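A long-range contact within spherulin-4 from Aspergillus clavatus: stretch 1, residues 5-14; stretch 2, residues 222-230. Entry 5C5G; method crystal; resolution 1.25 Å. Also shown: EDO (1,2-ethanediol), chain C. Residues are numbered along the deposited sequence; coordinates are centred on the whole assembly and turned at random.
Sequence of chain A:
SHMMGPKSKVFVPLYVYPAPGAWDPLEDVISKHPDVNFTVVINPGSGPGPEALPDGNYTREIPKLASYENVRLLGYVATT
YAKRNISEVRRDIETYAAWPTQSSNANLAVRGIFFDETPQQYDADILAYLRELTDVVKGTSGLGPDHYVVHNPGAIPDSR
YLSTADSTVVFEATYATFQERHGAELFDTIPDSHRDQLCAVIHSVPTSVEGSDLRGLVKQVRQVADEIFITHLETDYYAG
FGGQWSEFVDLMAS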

ATOM      1  N   GLY A   5     -13.144  -9.848 -13.966  1.00 14.15           N
ATOM      2  CA  GLY A   5     -11.884  -9.546 -14.622  1.00 14.51           C
ATOM      3  C   GLY A   5     -10.699  -9.913 -13.744  1.00 13.27           C
ATOM      4  O   GLY A   5     -10.812 -10.682 -12.781  1.00 13.41           O
ATOM      5  N   PRO A   6      -9.522  -9.383 -14.083  1.00 13.13           N
ATOM      6  CA  PRO A   6      -8.314  -9.784 -13.358  1.00 12.36           C
ATOM      7  C   PRO A   6      -8.423  -9.521 -11.851  1.00 11.38           C
ATOM      8  O   PRO A   6      -8.958  -8.500 -11.437  1.00 11.70           O
ATOM      9  CB  PRO A   6      -7.228  -8.900 -13.966  1.00 15.84           C
ATOM     10  CG  PRO A   6      -7.775  -8.397 -15.251  1.00 19.18           C
ATOM     11  CD  PRO A   6      -9.254  -8.406 -15.151  1.00 14.68           C
ATOM     12  N   LYS A   7      -7.926 -10.459 -11.061  1.00 11.66           N
ATOM     13  CA  LYS A   7      -7.853 -10.287  -9.630  1.00 12.48           C
ATOM     14  C   LYS A   7      -6.828  -9.217  -9.266  1.00 11.08           C
ATOM     15  O   LYS A   7      -5.792  -9.050  -9.935  1.00 10.85           O
ATOM     16  CB  LYS A   7      -7.465 -11.619  -8.989  1.00 16.84           C
ATOM     17  CG  LYS A   7      -7.776 -11.713  -7.510  1.00 24.78           C
ATOM     18  CD  LYS A   7      -9.100 -12.437  -7.260  1.00 31.99           C
ATOM     19  CE  LYS A   7      -9.349 -12.654  -5.767  1.00 38.60           C
ATOM     20  NZ  LYS A   7      -8.754 -13.918  -5.226  1.00 38.77           N
ATOM     21  N   SER A   8      -7.131  -8.514  -8.190  1.00 10.14           N
ATOM     22  CA  SER A   8      -6.243  -7.517  -7.607  1.00 10.51           C
ATOM     23  C   SER A   8      -6.041  -7.812  -6.134  1.00 11.48           C
ATOM     24  O   SER A   8      -6.874  -8.454  -5.476  1.00 13.34           O
ATOM     25  CB  SER A   8      -6.827  -6.122  -7.765  1.00 10.02           C
ATOM     26  OG  SER A   8      -6.928  -5.784  -9.142  1.00 10.34           O
ATOM     27  N   LYS A   9      -4.925  -7.315  -5.620  1.00  9.69           N
ATOM     28  CA  LYS A   9      -4.656  -7.299  -4.195  1.00  9.59           C
ATOM     29  C   LYS A   9      -5.408  -6.158  -3.544  1.00  9.22           C
ATOM     30  O   LYS A   9      -5.556  -5.090  -4.133  1.00  9.87           O
ATOM     31  CB  LYS A   9      -3.169  -7.107  -3.960  1.00 11.03           C
ATOM     32  CG  LYS A   9      -2.308  -8.179  -4.606  1.00 13.75           C
ATOM     33  CD  LYS A   9      -0.827  -7.858  -4.499  1.00 17.04           C
ATOM     34  CE  LYS A   9       0.042  -8.901  -5.202  1.00 22.64           C
ATOM     35  NZ  LYS A   9      -0.338  -9.099  -6.629  1.00 34.22           N
ATOM     36  N   VAL A  10      -5.839  -6.383  -2.311  1.00  9.84           N
ATOM     37  CA  VAL A  10      -6.372  -5.303  -1.499  1.00  9.87           C
ATOM     38  C   VAL A  10      -5.197  -4.542  -0.882  1.00  9.75           C
ATOM     39  O   VAL A  10      -4.399  -5.118  -0.135  1.00 10.86           O
ATOM     40  CB  VAL A  10      -7.315  -5.836  -0.403  1.00 11.16           C
ATOM     41  CG1 VAL A  10      -7.740  -4.722   0.526  1.00 12.46           C
ATOM     42  CG2 VAL A  10      -8.539  -6.503  -1.033  1.00 13.38           C
ATOM     43  N   PHE A  11      -5.078  -3.269  -1.231  1.00  9.18           N
ATOM     44  CA  PHE A  11      -4.034  -2.404  -0.689  1.00  9.17           C
ATOM     45  C   PHE A  11      -4.615  -1.686   0.516  1.00  9.79           C
ATOM     46  O   PHE A  11      -5.711  -1.121   0.431  1.00 11.18           O
ATOM     47  CB  PHE A  11      -3.622  -1.410  -1.751  1.00 10.12           C
ATOM     48  CG  PHE A  11      -2.532  -0.510  -1.324  1.00 12.04           C
ATOM     49  CD1 PHE A  11      -1.227  -0.957  -1.260  1.00 17.88           C
ATOM     50  CD2 PHE A  11      -2.801   0.782  -0.966  1.00 13.76           C
ATOM     51  CE1 PHE A  11      -0.216  -0.109  -0.851  1.00 23.90           C
ATOM     52  CE2 PHE A  11      -1.799   1.625  -0.557  1.00 20.05           C
ATOM     53  CZ  PHE A  11      -0.514   1.178  -0.497  1.00 19.52           C
ATOM     54  N   VAL A  12      -3.913  -1.719   1.640  1.00  9.21           N
ATOM     55  CA  VAL A  12      -4.437  -1.181   2.893  1.00  9.75           C
ATOM     56  C   VAL A  12      -3.430  -0.214   3.499  1.00 10.18           C
ATOM     57  O   VAL A  12      -2.423  -0.650   4.074  1.00 10.18           O
ATOM     58  CB  VAL A  12      -4.740  -2.287   3.917  1.00 10.78           C
ATOM     59  CG1 VAL A  12      -5.532  -1.710   5.089  1.00 13.28           C
ATOM     60  CG2 VAL A  12      -5.525  -3.436   3.259  1.00 11.75           C
ATOM     61  N   PRO A  13      -3.670   1.095   3.367  1.00  9.16           N
ATOM     62  CA  PRO A  13      -2.833   2.057   4.088  1.00 10.61           C
ATOM     63  C   PRO A  13      -3.346   2.103   5.510  1.00  9.77           C
ATOM     64  O   PRO A  13      -4.281   2.832   5.828  1.00 11.13           O
ATOM     65  CB  PRO A  13      -3.047   3.359   3.331  1.00 12.17           C
ATOM     66  CG  PRO A  13      -4.331   3.184   2.606  1.00 18.87           C
ATOM     67  CD  PRO A  13      -4.684   1.749   2.521  1.00 10.25           C
ATOM     68  N   LEU A  14      -2.765   1.282   6.368  1.00  9.43           N
ATOM     69  CA  LEU A  14      -3.325   1.020   7.684  1.00 11.01           C
ATOM     70  C   LEU A  14      -2.758   2.004   8.685  1.00 10.84           C
ATOM     71  O   LEU A  14      -1.938   1.658   9.541  1.00 12.23           O
ATOM     72  CB  LEU A  14      -3.052  -0.429   8.104  1.00 10.69           C
ATOM     73  CG  LEU A  14      -3.718  -0.887   9.398  1.00 12.12           C
ATOM     74  CD1 LEU A  14      -5.226  -0.861   9.249  1.00 13.38           C
ATOM     75  CD2 LEU A  14      -3.257  -2.270   9.779  1.00 13.57           C
ATOM     76  N   ARG A 222     -10.083  -2.944 -11.263  1.00  9.00           N
ATOM     77  CA  ARG A 222      -9.358  -4.204 -11.376  1.00  9.28           C
ATOM     78  C   ARG A 222      -8.729  -4.376 -12.746  1.00  9.22           C
ATOM     79  O   ARG A 222      -7.693  -5.016 -12.882  1.00  9.93           O
ATOM     80  CB  ARG A 222     -10.275  -5.395 -11.031  1.00  9.99           C
ATOM     81  CG  ARG A 222     -10.418  -5.606  -9.528  1.00 10.19           C
ATOM     82  CD  ARG A 222     -11.440  -6.634  -9.147  1.00 10.34           C
ATOM     83  NE  ARG A 222     -11.121  -7.942  -9.688  1.00 10.57           N
ATOM     84  CZ  ARG A 222     -11.720  -9.057  -9.306  1.00 11.59           C
ATOM     85  NH1 ARG A 222     -12.644  -9.045  -8.348  1.00 12.64           N
ATOM     86  NH2 ARG A 222     -11.409 -10.192  -9.901  1.00 11.91           N
ATOM     87  N   GLN A 223      -9.355  -3.841 -13.783  1.00  9.83           N
ATOM     88  CA  GLN A 223      -8.799  -4.010 -15.105  1.00 10.75           C
ATOM     89  C   GLN A 223      -7.433  -3.357 -15.251  1.00 10.32           C
ATOM     90  O   GLN A 223      -6.603  -3.839 -16.029  1.00 12.48           O
ATOM     91  CB  GLN A 223      -9.738  -3.428 -16.142  1.00 13.94           C
ATOM     92  CG  GLN A 223      -9.352  -3.764 -17.570  1.00 24.83           C
ATOM     93  CD  GLN A 223     -10.378  -3.284 -18.584  1.00 44.60           C
ATOM     94  OE1 GLN A 223     -11.047  -2.270 -18.379  1.00 50.50           O
ATOM     95  NE2 GLN A 223     -10.513  -4.023 -19.682  1.00 44.05           N
ATOM     96  N   VAL A 224      -7.217  -2.269 -14.525  1.00  9.89           N
ATOM     97  CA  VAL A 224      -6.060  -1.409 -14.756  1.00 11.20           C
ATOM     98  C   VAL A 224      -5.050  -1.373 -13.619  1.00  9.96           C
ATOM     99  O   VAL A 224      -3.941  -0.878 -13.829  1.00 10.17           O
ATOM    100  CB  VAL A 224      -6.481   0.045 -15.116  1.00 12.03           C
ATOM    101  CG1 VAL A 224      -7.213   0.062 -16.432  1.00 13.13           C
ATOM    102  CG2 VAL A 224      -7.322   0.665 -14.034  1.00 11.46           C
ATOM    103  N   ALA A 225      -5.394  -1.886 -12.437  1.00  8.91           N
ATOM    104  CA  ALA A 225      -4.501  -1.804 -11.284  1.00  8.96           C
ATOM    105  C   ALA A 225      -4.539  -3.096 -10.486  1.00  8.66           C
ATOM    106  O   ALA A 225      -5.615  -3.565 -10.099  1.00  9.71           O
ATOM    107  CB  ALA A 225      -4.889  -0.647 -10.389  1.00  9.86           C
ATOM    108  N   ASP A 226      -3.371  -3.665 -10.224  1.00  8.72           N
ATOM    109  CA  ASP A 226      -3.276  -4.940  -9.520  1.00  8.95           C
ATOM    110  C   ASP A 226      -3.347  -4.789  -8.007  1.00  8.68           C
ATOM    111  O   ASP A 226      -3.418  -5.799  -7.317  1.00  9.83           O
ATOM    112  CB  ASP A 226      -1.980  -5.643  -9.902  1.00 10.76           C
ATOM    113  CG  ASP A 226      -1.910  -7.076  -9.421  1.00 12.22           C
ATOM    114  OD1 ASP A 226      -2.818  -7.865  -9.771  1.00 13.29           O
ATOM    115  OD2 ASP A 226      -0.923  -7.423  -8.722  1.00 13.66           O
ATOM    116  N   GLU A 227      -3.335  -3.562  -7.485  1.00  9.02           N
ATOM    117  CA  GLU A 227      -3.556  -3.326  -6.054  1.00  8.21           C
ATOM    118  C   GLU A 227      -4.496  -2.152  -5.920  1.00  9.02           C
ATOM    119  O   GLU A 227      -4.329  -1.165  -6.630  1.00  8.91           O
ATOM    120  CB  GLU A 227      -2.254  -3.072  -5.284  1.00 10.40           C
ATOM    121  CG  GLU A 227      -1.122  -3.994  -5.715  1.00 12.60           C
ATOM    122  CD  GLU A 227      -0.099  -4.311  -4.651  1.00 14.02           C
ATOM    123  OE1 GLU A 227      -0.440  -4.249  -3.444  1.00 15.21           O
ATOM    124  OE2 GLU A 227       1.036  -4.644  -5.028  1.00 15.49           O
ATOM    125  N   ILE A 228      -5.498  -2.265  -5.047  1.00  8.11           N
ATOM    126  CA  ILE A 228      -6.578  -1.289  -4.982  1.00  7.22           C
ATOM    127  C   ILE A 228      -7.018  -1.047  -3.538  1.00  7.82           C
ATOM    128  O   ILE A 228      -7.201  -2.000  -2.780  1.00  8.60           O
ATOM    129  CB  ILE A 228      -7.806  -1.790  -5.758  1.00  8.72           C
ATOM    130  CG1 ILE A 228      -7.439  -2.099  -7.210  1.00  9.34           C
ATOM    131  CG2 ILE A 228      -8.940  -0.782  -5.670  1.00  9.31           C
ATOM    132  CD1 ILE A 228      -8.539  -2.777  -7.985  1.00  9.46           C
ATOM    133  N   PHE A 229      -7.206   0.224  -3.194  1.00  8.53           N
ATOM    134  CA  PHE A 229      -7.909   0.617  -1.976  1.00  8.62           C
ATOM    135  C   PHE A 229      -9.028   1.557  -2.383  1.00  8.96           C
ATOM    136  O   PHE A 229      -8.789   2.529  -3.105  1.00  9.20           O
ATOM    137  CB  PHE A 229      -6.977   1.361  -1.033  1.00  8.80           C
ATOM    138  CG  PHE A 229      -7.614   1.761   0.275  1.00  8.36           C
ATOM    139  CD1 PHE A 229      -8.095   0.802   1.151  1.00  9.90           C
ATOM    140  CD2 PHE A 229      -7.691   3.098   0.649  1.00 10.10           C
ATOM    141  CE1 PHE A 229      -8.676   1.185   2.372  1.00 11.55           C
ATOM    142  CE2 PHE A 229      -8.257   3.473   1.865  1.00 10.46           C
ATOM    143  CZ  PHE A 229      -8.739   2.523   2.717  1.00 11.24           C
ATOM    144  N   ILE A 230     -10.251   1.259  -1.944  1.00  9.09           N
ATOM    145  CA  ILE A 230     -11.409   2.112  -2.174  1.00  8.82           C
ATOM    146  C   ILE A 230     -12.091   2.322  -0.835  1.00  9.63           C
ATOM    147  O   ILE A 230     -12.309   1.354  -0.107  1.00  9.96           O
ATOM    148  CB  ILE A 230     -12.391   1.471  -3.167  1.00  9.28           C
ATOM    149  CG1 ILE A 230     -11.760   1.467  -4.555  1.00 10.69           C
ATOM    150  CG2 ILE A 230     -13.712   2.245  -3.198  1.00 12.49           C
ATOM    151  CD1 ILE A 230     -12.520   0.629  -5.593  1.00 11.21           C
TER
HETATM  152  C1  EDO C 402      -7.046   1.466   6.011  1.00 22.29           C
HETATM  153  O1  EDO C 402      -7.091   2.511   6.979  1.00 22.98           O
HETATM  154  C2  EDO C 402      -8.263   0.586   6.244  1.00 25.17           C
HETATM  155  O2  EDO C 402      -9.446   1.292   5.869  1.00 18.00           O

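Residues near the two ends of the spherulin-4 chain, at least 214 positions apart in sequence, come together here as neighbouring parallel β-strands, burying 749 Å² in total. K9 pairs with E227 and V10 with I228; the strand axes cross at 55°, and the backbone ladder is short. It consists of three hydrogen bonds. K9 N donates to D226 O (2.7 Å), I228 N donates back to K9 O (3.0 Å), and F11 N donates to I228 O (2.9 Å). K9 thus engages the other stretch through both its amide and its carbonyl, as does I228, in the alternation expected of a parallel pair. K9 O also receives a CA-H...O contact from E227 CA at 3.3 Å, which supplements the hydrogen bond from I228 N.

The ladder goes no further. F11 O lies 3.1 Å from F229 CD1, a carbon that offers no conventional donor, and this buried carbonyl has no polar partner anywhere in the model. Beyond this point the contact is apolar. P13 CD sits over one face of the F229 ring, 3.7 Å from the ring carbon CG and almost on the ring normal, a CH-π arrangement well suited to the slightly polarised C-H bonds next to a proline nitrogen. The F11 ring meets F229 less intimately, with F11 CD2 4.2 Å from F229 CB.

Before the strand, where stretch 1 has no regular structure, a single arginine takes over the role of the ladder. The CA-to-CB bond of R222 points toward stretch 1, and its guanidinium serves two successive carbonyls. R222 NE donates to P6 O at 2.8 Å with a nearly straight geometry, while R222 NH2 donates to G5 O at 3.0 Å; a second approach of R222 NH2 to P6 O, at 3.4 Å, is weak. Of the residues in the two stretches, R222 has the most surface covered by the opposing one. The backbone of G5 adopts a positive phi, with angles at which a CB would be jammed against the preceding carbonyl oxygen and would also clash with P6 CD.

S8 and D226 link this region to the strands. The hydroxyl S8 OG donates to A225 O at 2.8 Å, giving a backbone carbonyl a side-chain partner just before the ladder begins. D226 contributes twice: its main-chain O accepts from K9 N, and its carboxylate forms a salt bridge with the same lysine, K9 NZ donating to D226 OD2 at 2.7 Å. The other carboxylate oxygen, D226 OD1, approaches K7 O to 3.2 Å, but both atoms are acceptors and no bond results; D226 OD1 is satisfied elsewhere in the structure. On its way to D226, the lysine chain runs beside E227, on the same face of the sheet, with K9 CD 3.6 Å from E227 CD. Both carboxylate oxygens of E227 find their hydrogen bonds elsewhere in the structure.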